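Local coordinates for nitroreductase family protein (Sphingopyxis sp., PDB 7DP1), which binds flavin mononucleotide and probably uses NADPH to reduce nitro groups, including those of dinitroaniline herbicides, at residues Pro95-Ser98 with Arg99-Val103; Ile122-Phe125 with Gln126-Tyr129; Met162-Leu165 with Val166-Gly169. The protein carries 1 engineered substitution. All blocks are in the same frame, centred on the assembly; numbering follows the deposited sequence.

Contact 1: residues Pro95-Ser98 with Arg99-Val103; sequences PWDS and RRFGV
Asp97 and Arg100 form an i to i+3 salt bridge in the first turns of helix 96-109, on the protein surface. Arg100 approaches side-on and offers two nitrogens to one oxygen. Its NH2 lies 3.0 Å from Asp97 OD1, and NE lies 3.1 Å from that same OD1. The oxygen sits almost in the guanidinium plane, but the carboxylate is turned 68° against it. The two donors therefore reach OD1 differently: NH2 nearly along the C-O bond, NE from above the carboxylate. Asp97 CG is trans to its own backbone N (chi1 -163°), and this brings the carboxylate beside Arg100 and Phe101. The second oxygen, Asp97 OD2, lies 3.1 Å from Phe101 CE2. A lysine in place of Arg100 would probably lose the two-nitrogen grip and leave the Asp97 carboxylate freer to turn.

Arg99 also reaches back, but on another side of the helix. Its extended chain lies alongside Pro95 and Trp96, with CG 3.4 Å from Pro95 O. One guanidinium face is met by Trp96 CD1, 3.8 Å from Arg99 NH1, with the planes 55° apart. The charged end is directed to the second subunit, where NH1 is hydrogen-bonded to Leu50 O. Trp96 also packs there, on Met146 of the second subunit.

The backbone bond from Gly102 N to Ser98 O, 3.0 Å long, is a regular helical i+4 step. Ser98 OG turns back instead and donates to Pro95 O at 2.8 Å. About a turn and a half on from Ser98, Val103 touches the flavin. Such side-chain pairing one turn apart is typical of an alpha helix, here in the first turns of one that lies at the dimer interface and reaches the FMN pocket.

Contact 2: residues Ile122-Phe125 with Gln126-Tyr129; sequences IAQF and QQNY. With FMN (flavin mononucleotide), chain C.
Phe125 and Asn128 cross obliquely where helix 119-126 ends and a short 3-10 segment begins, at the flavin pocket, to which Asn128 belongs. The phenyl ring and the amide are turned 44° against each other. Asn128 ND2 lies 3.5 Å from Phe125 CD2. Phe125 CG is trans to its backbone N (chi1 178°), which carries the ring along the chain past the amide. Its CE1 corner reaches Tyr129 CE2 at 4.1 Å, a loose apolar touch between two side chains that run slantwise past each other. Tyr129 points its hydroxyl elsewhere, to Cys177 O, and its ring meets Trp178 edge-to-face.

Phe125 O takes two bonds from one residue. Asn128 ND2 comes in the carbonyl plane, on a lone pair, at 2.8 Å. Asn128 N comes from above that plane, 3.0 Å from Phe125 O, and holds the turn. Gln124 and Gln127 cross at about a right angle on the same turn, and Gln127 N is bonded to Gln124 O.

The amide's rotation is fixed from both ends. With ND2 held by the helix end, the other end faces the cofactor: FMN N3 donates to Asn128 OD1 at 2.8 Å.

Contact 3: residues Met162-Leu165 with Val166-Gly169; sequences MLLL and VEHG
His168 folds back on Leu164 at the C-terminal end of helix 148-167, where a Schellman motif ends the helix.

The hydrogen bonds come first. Regular helical bonding continues to Glu167, whose N is 3.0 Å from Leu163 O. Beyond it the ring of His168 helps out. His168 ND1 donates to Leu164 O at 2.8 Å with an N-H...O angle of 166°. The acceptor lies almost in the ring plane, at the imidazole edge. His168 CG is trans to its carbonyl carbon (chi1 -70°), which lays the ring back along the last turn. His168 N adds only weak bonds to Leu164 O and Leu165 O. The motif is closed by Gly169 N to Val166 O, 3.1 Å, and by Leu170 N to Leu165 O. Gly169 has a positive phi of 85°, and a CB here would collide with the carbonyl oxygen of His168.

The van der Waals contacts are fewer. Leu164 and Glu167 run side by side, with Leu164 CD2 3.6 Å from Glu167 OE1. That oxygen is hydrogen-bonded to Ser12 OG of the second subunit. Val166 CG2 rests 3.5 Å from Met162 O. Leu164 and Leu165 also pack on helix 31-41.

Because Leu164 O can only accept, the ND1 bond implies a proton on that nitrogen. A side chain thus serves a carbonyl at a helix end, where its backbone donor, His168 N, gives only a weak bond.

In the fold
The three contacts come in series along the chain, and none touches another. Contact 1 lies on helix 96-109 and contact 2 at the end of the next helix, 119-126, with centres 19 Å apart and nearest atoms about 9 Å apart. Contact 3 ends helix 148-167, with its centre 27 Å from that of contact 1 and 25 Å from that of contact 2. Strand 136-143 of the antiparallel sheet runs between contacts 2 and 3 in sequence, and strand 171-175 follows contact 3. Contacts 1 and 3 both reach the second subunit. Contacts 1 and 2 each supply a residue to the flavin pocket. Contact 1 thus serves both the dimer interface and the pocket, contact 2 the pocket, and contact 3 the interface.

Contact 1: residues Pro95-Ser98 with Arg99-Val103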
ATOM      1  N   PRO A  95       0.453 -11.297 -18.114  1.00 76.52           N
ATOM      2  CA  PRO A  95       0.574 -12.358 -17.106  1.00 70.64           C
ATOM      3  C   PRO A  95      -0.469 -12.265 -16.005  1.00 56.07           C
ATOM      4  O   PRO A  95      -0.772 -13.256 -15.343  1.00 57.70           O
ATOM      5  CB  PRO A  95       1.971 -12.126 -16.527  1.00 71.35           C
ATOM      6  CG  PRO A  95       2.156 -10.658 -16.636  1.00 71.29           C
ATOM      7  CD  PRO A  95       1.530 -10.301 -17.965  1.00 75.73           C
ATOM      8  N   TRP A  96      -1.020 -11.073 -15.832  1.00 56.59           N
ATOM      9  CA  TRP A  96      -1.841 -10.772 -14.674  1.00 65.99           C
ATOM     10  C   TRP A  96      -3.086 -11.634 -14.591  1.00 69.84           C
ATOM     11  O   TRP A  96      -3.452 -12.099 -13.514  1.00 68.12           O
ATOM     12  CB  TRP A  96      -2.236  -9.295 -14.697  1.00 65.20           C
ATOM     13  CG  TRP A  96      -1.053  -8.418 -14.619  1.00 55.54           C
ATOM     14  CD1 TRP A  96      -0.268  -8.185 -13.531  1.00 51.15           C
ATOM     15  CD2 TRP A  96      -0.480  -7.673 -15.699  1.00 55.94           C
ATOM     16  NE1 TRP A  96       0.756  -7.334 -13.866  1.00 49.12           N
ATOM     17  CE2 TRP A  96       0.645  -7.000 -15.189  1.00 50.36           C
ATOM     18  CE3 TRP A  96      -0.818  -7.500 -17.045  1.00 66.40           C
ATOM     19  CZ2 TRP A  96       1.436  -6.164 -15.979  1.00 55.23           C
ATOM     20  CZ3 TRP A  96      -0.029  -6.676 -17.827  1.00 68.67           C
ATOM     21  CH2 TRP A  96       1.086  -6.017 -17.292  1.00 57.93           C
ATOM     22  N   ASP A  97      -3.739 -11.874 -15.716  1.00 72.74           N
ATOM     23  CA  ASP A  97      -5.018 -12.542 -15.619  1.00 74.75           C
ATOM     24  C   ASP A  97      -4.841 -14.004 -15.189  1.00 64.42           C
ATOM     25  O   ASP A  97      -5.670 -14.527 -14.450  1.00 59.53           O
ATOM     26  CB  ASP A  97      -5.761 -12.449 -16.952  1.00 87.47           C
ATOM     27  CG  ASP A  97      -7.234 -12.754 -16.810  1.00 96.52           C
ATOM     28  OD1 ASP A  97      -7.936 -11.943 -16.164  1.00 94.47           O
ATOM     29  OD2 ASP A  97      -7.688 -13.790 -17.347  1.00102.28           O
ATOM     30  N   SER A  98      -3.733 -14.638 -15.565  1.00 67.74           N
ATOM     31  CA  SER A  98      -3.500 -16.014 -15.124  1.00 67.76           C
ATOM     32  C   SER A  98      -3.223 -16.087 -13.619  1.00 64.20           C
ATOM     33  O   SER A  98      -3.577 -17.063 -12.962  1.00 62.42           O
ATOM     34  CB  SER A  98      -2.350 -16.659 -15.917  1.00 76.56           C
ATOM     35  OG  SER A  98      -1.119 -15.979 -15.733  1.00 83.44           O
ATOM     36  N   ARG A  99      -2.670 -15.014 -13.060  1.00 62.45           N
ATOM     37  CA  ARG A  99      -2.328 -14.991 -11.641  1.00 61.93           C
ATOM     38  C   ARG A  99      -3.547 -15.156 -10.731  1.00 62.53           C
ATOM     39  O   ARG A  99      -3.519 -15.958  -9.795  1.00 62.94           O
ATOM     40  CB  ARG A  99      -1.594 -13.688 -11.306  1.00 58.19           C
ATOM     41  CG  ARG A  99      -0.263 -13.542 -12.043  1.00 59.01           C
ATOM     42  CD  ARG A  99       0.418 -12.193 -11.772  1.00 60.16           C
ATOM     43  NE  ARG A  99       1.628 -12.033 -12.586  1.00 70.29           N
ATOM     44  CZ  ARG A  99       2.529 -11.060 -12.444  1.00 71.88           C
ATOM     45  NH1 ARG A  99       2.372 -10.117 -11.518  1.00 70.72           N
ATOM     46  NH2 ARG A  99       3.580 -11.020 -13.255  1.00 70.11           N
ATOM     47  N   ARG A 100      -4.627 -14.432 -11.015  1.00 62.32           N
ATOM     48  CA  ARG A 100      -5.807 -14.508 -10.153  1.00 63.23           C
ATOM     49  C   ARG A 100      -6.564 -15.825 -10.236  1.00 65.18           C
ATOM     50  O   ARG A 100      -7.149 -16.273  -9.250  1.00 61.45           O
ATOM     51  CB  ARG A 100      -6.769 -13.345 -10.432  1.00 66.46           C
ATOM     52  CG  ARG A 100      -7.126 -13.059 -11.872  1.00 66.13           C
ATOM     53  CD  ARG A 100      -8.213 -11.980 -11.872  1.00 64.66           C
ATOM     54  NE  ARG A 100      -8.749 -11.716 -13.201  1.00 70.85           N
ATOM     55  CZ  ARG A 100      -9.883 -11.064 -13.438  1.00 68.42           C
ATOM     56  NH1 ARG A 100     -10.615 -10.611 -12.431  1.00 67.41           N
ATOM     57  NH2 ARG A 100     -10.289 -10.873 -14.687  1.00 67.28           N
ATOM     58  N   PHE A 101      -6.578 -16.445 -11.406  1.00 71.41           N
ATOM     59  CA  PHE A 101      -7.285 -17.707 -11.530  1.00 71.35           C
ATOM     60  C   PHE A 101      -6.472 -18.837 -10.915  1.00 72.48           C
ATOM     61  O   PHE A 101      -7.035 -19.795 -10.387  1.00 74.31           O
ATOM     62  CB  PHE A 101      -7.628 -17.966 -12.988  1.00 72.59           C
ATOM     63  CG  PHE A 101      -8.612 -16.982 -13.534  1.00 71.47           C
ATOM     64  CD1 PHE A 101      -9.911 -16.960 -13.065  1.00 70.23           C
ATOM     65  CD2 PHE A 101      -8.229 -16.047 -14.478  1.00 69.67           C
ATOM     66  CE1 PHE A 101     -10.814 -16.041 -13.544  1.00 71.40           C
ATOM     67  CE2 PHE A 101      -9.130 -15.124 -14.963  1.00 64.33           C
ATOM     68  CZ  PHE A 101     -10.423 -15.126 -14.503  1.00 67.51           C
ATOM     69  N   GLY A 102      -5.149 -18.696 -10.953  1.00 68.99           N
ATOM     70  CA  GLY A 102      -4.256 -19.644 -10.311  1.00 71.54           C
ATOM     71  C   GLY A 102      -4.421 -19.679  -8.800  1.00 74.17           C
ATOM     72  O   GLY A 102      -4.390 -20.750  -8.193  1.00 78.81           O
ATOM     73  N   VAL A 103      -4.612 -18.515  -8.182  1.00 69.49           N
ATOM     74  CA  VAL A 103      -4.845 -18.487  -6.745  1.00 66.46           C
ATOM     75  C   VAL A 103      -6.287 -18.926  -6.557  1.00 70.88           C
ATOM     76  O   VAL A 103      -6.658 -19.478  -5.516  1.00 76.36           O
ATOM     77  CB  VAL A 103      -4.584 -17.098  -6.110  1.00 69.89           C
ATOM     78  CG1 VAL A 103      -5.559 -16.049  -6.629  1.00 63.53           C
ATOM     79  CG2 VAL A 103      -4.670 -17.186  -4.603  1.00 75.42           C
TER

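Contact 2: residues Ile122-Phe125 with Gln126-Tyr129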
ATOM      1  N   ILE A 122     -19.987 -20.621  -6.626  1.00 89.92           N
ATOM      2  CA  ILE A 122     -20.754 -19.407  -6.329  1.00 81.20           C
ATOM      3  C   ILE A 122     -21.030 -19.247  -4.836  1.00 72.78           C
ATOM      4  O   ILE A 122     -20.823 -18.178  -4.267  1.00 70.79           O
ATOM      5  CB  ILE A 122     -22.094 -19.385  -7.094  1.00 83.52           C
ATOM      6  CG1 ILE A 122     -21.837 -19.167  -8.582  1.00 91.92           C
ATOM      7  CG2 ILE A 122     -22.972 -18.267  -6.596  1.00 79.32           C
ATOM      8  CD1 ILE A 122     -21.122 -17.854  -8.891  1.00 91.07           C
ATOM      9  N   ALA A 123     -21.479 -20.336  -4.224  1.00 73.90           N
ATOM     10  CA  ALA A 123     -21.867 -20.381  -2.824  1.00 76.19           C
ATOM     11  C   ALA A 123     -20.730 -19.936  -1.923  1.00 77.77           C
ATOM     12  O   ALA A 123     -20.926 -19.114  -1.024  1.00 82.69           O
ATOM     13  CB  ALA A 123     -22.330 -21.786  -2.456  1.00 80.81           C
ATOM     14  N   GLN A 124     -19.539 -20.475  -2.160  1.00 73.63           N
ATOM     15  CA  GLN A 124     -18.390 -20.086  -1.357  1.00 75.49           C
ATOM     16  C   GLN A 124     -18.121 -18.593  -1.520  1.00 71.58           C
ATOM     17  O   GLN A 124     -17.882 -17.902  -0.528  1.00 69.42           O
ATOM     18  CB  GLN A 124     -17.150 -20.907  -1.735  1.00 82.57           C
ATOM     19  CG  GLN A 124     -15.805 -20.297  -1.314  1.00 87.94           C
ATOM     20  CD  GLN A 124     -15.656 -20.107   0.192  1.00 95.02           C
ATOM     21  OE1 GLN A 124     -16.397 -20.690   0.986  1.00100.15           O
ATOM     22  NE2 GLN A 124     -14.688 -19.285   0.589  1.00 94.13           N
ATOM     23  N   PHE A 125     -18.202 -18.079  -2.747  1.00 71.24           N
ATOM     24  CA  PHE A 125     -17.831 -16.677  -2.981  1.00 69.17           C
ATOM     25  C   PHE A 125     -18.718 -15.694  -2.225  1.00 57.90           C
ATOM     26  O   PHE A 125     -18.255 -14.658  -1.758  1.00 56.16           O
ATOM     27  CB  PHE A 125     -17.895 -16.330  -4.474  1.00 71.80           C
ATOM     28  CG  PHE A 125     -17.578 -14.881  -4.773  1.00 71.01           C
ATOM     29  CD1 PHE A 125     -18.602 -13.960  -4.973  1.00 76.42           C
ATOM     30  CD2 PHE A 125     -16.269 -14.431  -4.814  1.00 71.31           C
ATOM     31  CE1 PHE A 125     -18.324 -12.624  -5.228  1.00 77.39           C
ATOM     32  CE2 PHE A 125     -15.983 -13.090  -5.076  1.00 72.56           C
ATOM     33  CZ  PHE A 125     -17.010 -12.190  -5.281  1.00 74.86           C
ATOM     34  N   GLN A 126     -19.981 -16.052  -2.061  1.00 62.00           N
ATOM     35  CA  GLN A 126     -20.926 -15.204  -1.349  1.00 62.77           C
ATOM     36  C   GLN A 126     -20.570 -15.053   0.131  1.00 62.10           C
ATOM     37  O   GLN A 126     -20.999 -14.105   0.782  1.00 62.00           O
ATOM     38  CB  GLN A 126     -22.340 -15.747  -1.528  1.00 70.87           C
ATOM     39  CG  GLN A 126     -22.752 -15.757  -2.989  1.00 79.97           C
ATOM     40  CD  GLN A 126     -24.183 -15.309  -3.210  1.00 92.86           C
ATOM     41  OE1 GLN A 126     -25.025 -15.414  -2.316  1.00 96.08           O
ATOM     42  NE2 GLN A 126     -24.463 -14.795  -4.404  1.00 95.85           N
ATOM     43  N   GLN A 127     -19.760 -15.974   0.646  1.00 66.97           N
ATOM     44  CA  GLN A 127     -19.292 -15.910   2.025  1.00 61.91           C
ATOM     45  C   GLN A 127     -18.516 -14.618   2.257  1.00 57.32           C
ATOM     46  O   GLN A 127     -18.410 -14.145   3.389  1.00 55.95           O
ATOM     47  CB  GLN A 127     -18.410 -17.115   2.349  1.00 62.78           C
ATOM     48  CG  GLN A 127     -19.174 -18.423   2.522  1.00 70.95           C
ATOM     49  CD  GLN A 127     -19.817 -18.569   3.891  1.00 80.12           C
ATOM     50  OE1 GLN A 127     -19.933 -17.607   4.644  1.00 82.95           O
ATOM     51  NE2 GLN A 127     -20.243 -19.784   4.215  1.00 90.62           N
ATOM     52  N   ASN A 128     -17.988 -14.045   1.173  1.00 57.01           N
ATOM     53  CA  ASN A 128     -17.280 -12.761   1.229  1.00 55.00           C
ATOM     54  C   ASN A 128     -18.137 -11.731   1.952  1.00 51.21           C
ATOM     55  O   ASN A 128     -17.650 -10.919   2.742  1.00 50.17           O
ATOM     56  CB  ASN A 128     -16.956 -12.233  -0.180  1.00 48.34           C
ATOM     57  CG  ASN A 128     -15.600 -12.694  -0.706  1.00 50.74           C
ATOM     58  OD1 ASN A 128     -14.589 -12.029  -0.503  1.00 46.02           O
ATOM     59  ND2 ASN A 128     -15.591 -13.810  -1.433  1.00 55.04           N
ATOM     60  N   TYR A 129     -19.427 -11.758   1.657  1.00 52.27           N
ATOM     61  CA  TYR A 129     -20.318 -10.729   2.156  1.00 52.56           C
ATOM     62  C   TYR A 129     -20.785 -11.013   3.591  1.00 51.02           C
ATOM     63  O   TYR A 129     -21.587 -10.261   4.147  1.00 43.49           O
ATOM     64  CB  TYR A 129     -21.481 -10.557   1.179  1.00 46.62           C
ATOM     65  CG  TYR A 129     -20.947 -10.024  -0.141  1.00 53.19           C
ATOM     66  CD1 TYR A 129     -20.430  -8.734  -0.231  1.00 50.17           C
ATOM     67  CD2 TYR A 129     -20.912 -10.822  -1.284  1.00 59.55           C
ATOM     68  CE1 TYR A 129     -19.910  -8.245  -1.432  1.00 51.19           C
ATOM     69  CE2 TYR A 129     -20.397 -10.336  -2.492  1.00 49.03           C
ATOM     70  CZ  TYR A 129     -19.905  -9.052  -2.554  1.00 51.08           C
ATOM     71  OH  TYR A 129     -19.402  -8.568  -3.739  1.00 55.51           O
TER
HETATM   72  N1  FMN C 301      -9.795 -11.936  -1.358  1.00 38.95           N
HETATM   73  C2  FMN C 301     -11.103 -12.367  -1.454  1.00 46.71           C
HETATM   74  O2  FMN C 301     -11.376 -13.553  -1.318  1.00 58.50           O
HETATM   75  N3  FMN C 301     -12.121 -11.477  -1.707  1.00 46.88           N
HETATM   76  C4  FMN C 301     -11.856 -10.137  -1.866  1.00 44.80           C
HETATM   77  O4  FMN C 301     -12.796  -9.350  -2.077  1.00 44.87           O
HETATM   78  C4A FMN C 301     -10.532  -9.706  -1.782  1.00 43.58           C
HETATM   79  N5  FMN C 301     -10.224  -8.373  -1.945  1.00 44.63           N
HETATM   80  C5A FMN C 301      -8.921  -7.926  -1.842  1.00 43.62           C
HETATM   81  C6  FMN C 301      -8.661  -6.568  -2.000  1.00 44.98           C
HETATM   82  C7  FMN C 301      -7.364  -6.098  -1.907  1.00 44.72           C
HETATM   83  C7M FMN C 301      -7.058  -4.640  -2.061  1.00 31.08           C
HETATM   84  C8  FMN C 301      -6.326  -6.981  -1.654  1.00 40.52           C
HETATM   85  C8M FMN C 301      -4.943  -6.409  -1.541  1.00 30.50           C
HETATM   86  C9  FMN C 301      -6.579  -8.346  -1.497  1.00 25.55           C
HETATM   87  C9A FMN C 301      -7.886  -8.828  -1.594  1.00 32.12           C
HETATM   88  N10 FMN C 301      -8.191 -10.173  -1.446  1.00 35.18           N
HETATM   89  C10 FMN C 301      -9.504 -10.608  -1.539  1.00 39.64           C
HETATM   90  C1' FMN C 301      -7.127 -11.182  -1.149  1.00 29.70           C
HETATM   91  C2' FMN C 301      -6.265 -11.586  -2.341  1.00 41.66           C
HETATM   92  O2' FMN C 301      -6.956 -12.529  -3.121  1.00 36.80           O
HETATM   93  C3' FMN C 301      -4.986 -12.217  -1.800  1.00 30.90           C
HETATM   94  O3' FMN C 301      -4.230 -11.172  -1.226  1.00 30.17           O
HETATM   95  C4' FMN C 301      -4.122 -12.888  -2.864  1.00 44.08           C
HETATM   96  O4' FMN C 301      -4.736 -14.017  -3.459  1.00 40.95           O
HETATM   97  C5' FMN C 301      -2.858 -13.365  -2.190  1.00 40.55           C
HETATM   98  O5' FMN C 301      -3.228 -14.290  -1.197  1.00 40.26           O
HETATM   99  P   FMN C 301      -2.657 -14.035   0.285  1.00 44.50           P
HETATM  100  O1P FMN C 301      -3.354 -14.967   1.235  1.00 40.32           O
HETATM  101  O2P FMN C 301      -1.157 -14.278   0.283  1.00 43.64           O
HETATM  102  O3P FMN C 301      -2.919 -12.588   0.661  1.00 38.00           O

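Contact 3: residues Met162-Leu165 with Val166-Gly169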
ATOM      1  N   MET A 162      -2.475  -5.070   8.582  1.00 28.39           N
ATOM      2  CA  MET A 162      -2.521  -6.510   8.399  1.00 33.24           C
ATOM      3  C   MET A 162      -1.313  -7.201   9.051  1.00 36.36           C
ATOM      4  O   MET A 162      -1.432  -8.267   9.645  1.00 34.84           O
ATOM      5  CB  MET A 162      -2.586  -6.822   6.906  1.00 28.00           C
ATOM      6  CG  MET A 162      -3.930  -6.418   6.289  1.00 26.28           C
ATOM      7  SD  MET A 162      -4.028  -7.002   4.597  1.00 39.24           S
ATOM      8  CE  MET A 162      -3.107  -5.719   3.771  1.00 32.71           C
ATOM      9  N   LEU A 163      -0.138  -6.590   8.928  1.00 31.49           N
ATOM     10  CA  LEU A 163       1.042  -7.148   9.583  1.00 32.13           C
ATOM     11  C   LEU A 163       0.968  -7.062  11.100  1.00 34.61           C
ATOM     12  O   LEU A 163       1.350  -8.006  11.780  1.00 40.46           O
ATOM     13  CB  LEU A 163       2.297  -6.440   9.091  1.00 30.79           C
ATOM     14  CG  LEU A 163       2.598  -6.748   7.622  1.00 32.41           C
ATOM     15  CD1 LEU A 163       3.800  -5.965   7.153  1.00 31.64           C
ATOM     16  CD2 LEU A 163       2.836  -8.244   7.498  1.00 33.34           C
ATOM     17  N   LEU A 164       0.462  -5.942  11.627  1.00 28.56           N
ATOM     18  CA  LEU A 164       0.325  -5.788  13.080  1.00 37.24           C
ATOM     19  C   LEU A 164      -0.647  -6.805  13.677  1.00 45.85           C
ATOM     20  O   LEU A 164      -0.464  -7.271  14.808  1.00 45.28           O
ATOM     21  CB  LEU A 164      -0.153  -4.378  13.424  1.00 35.31           C
ATOM     22  CG  LEU A 164       0.928  -3.314  13.243  1.00 37.78           C
ATOM     23  CD1 LEU A 164       0.338  -1.882  13.165  1.00 28.63           C
ATOM     24  CD2 LEU A 164       1.946  -3.423  14.350  1.00 36.21           C
ATOM     25  N   LEU A 165      -1.690  -7.128  12.921  1.00 39.65           N
ATOM     26  CA  LEU A 165      -2.666  -8.112  13.366  1.00 41.12           C
ATOM     27  C   LEU A 165      -1.999  -9.458  13.559  1.00 41.59           C
ATOM     28  O   LEU A 165      -2.112 -10.081  14.613  1.00 43.66           O
ATOM     29  CB  LEU A 165      -3.805  -8.229  12.348  1.00 43.55           C
ATOM     30  CG  LEU A 165      -4.790  -7.058  12.312  1.00 36.44           C
ATOM     31  CD1 LEU A 165      -5.764  -7.226  11.152  1.00 28.60           C
ATOM     32  CD2 LEU A 165      -5.547  -6.960  13.648  1.00 31.56           C
ATOM     33  N   VAL A 166      -1.288  -9.887  12.520  1.00 48.68           N
ATOM     34  CA  VAL A 166      -0.559 -11.151  12.517  1.00 38.81           C
ATOM     35  C   VAL A 166       0.392 -11.229  13.695  1.00 40.75           C
ATOM     36  O   VAL A 166       0.453 -12.254  14.406  1.00 48.88           O
ATOM     37  CB  VAL A 166       0.227 -11.320  11.203  1.00 41.81           C
ATOM     38  CG1 VAL A 166       1.316 -12.367  11.345  1.00 44.35           C
ATOM     39  CG2 VAL A 166      -0.729 -11.670  10.064  1.00 47.48           C
ATOM     40  N   GLU A 167       1.119 -10.139  13.907  1.00 36.77           N
ATOM     41  CA  GLU A 167       2.038 -10.022  15.041  1.00 47.08           C
ATOM     42  C   GLU A 167       1.323 -10.219  16.375  1.00 49.30           C
ATOM     43  O   GLU A 167       1.904 -10.758  17.319  1.00 53.29           O
ATOM     44  CB  GLU A 167       2.728  -8.656  15.033  1.00 50.46           C
ATOM     45  CG  GLU A 167       3.751  -8.455  16.148  1.00 61.30           C
ATOM     46  CD  GLU A 167       4.296  -7.036  16.200  1.00 72.96           C
ATOM     47  OE1 GLU A 167       3.481  -6.091  16.207  1.00 79.17           O
ATOM     48  OE2 GLU A 167       5.535  -6.863  16.247  1.00 77.12           O
ATOM     49  N   HIS A 168       0.071  -9.780  16.465  1.00 46.29           N
ATOM     50  CA  HIS A 168      -0.643  -9.904  17.735  1.00 52.19           C
ATOM     51  C   HIS A 168      -1.603 -11.096  17.759  1.00 57.24           C
ATOM     52  O   HIS A 168      -2.467 -11.185  18.623  1.00 55.90           O
ATOM     53  CB  HIS A 168      -1.401  -8.618  18.063  1.00 48.02           C
ATOM     54  CG  HIS A 168      -0.515  -7.457  18.410  1.00 57.27           C
ATOM     55  ND1 HIS A 168       0.044  -6.632  17.456  1.00 56.23           N
ATOM     56  CD2 HIS A 168      -0.095  -6.985  19.610  1.00 60.58           C
ATOM     57  CE1 HIS A 168       0.765  -5.697  18.054  1.00 54.74           C
ATOM     58  NE2 HIS A 168       0.701  -5.892  19.359  1.00 61.93           N
ATOM     59  N   GLY A 169      -1.431 -12.024  16.831  1.00 56.70           N
ATOM     60  CA  GLY A 169      -2.218 -13.240  16.854  1.00 51.86           C
ATOM     61  C   GLY A 169      -3.581 -13.133  16.189  1.00 51.93           C
ATOM     62  O   GLY A 169      -4.382 -14.065  16.273  1.00 47.71           O
TER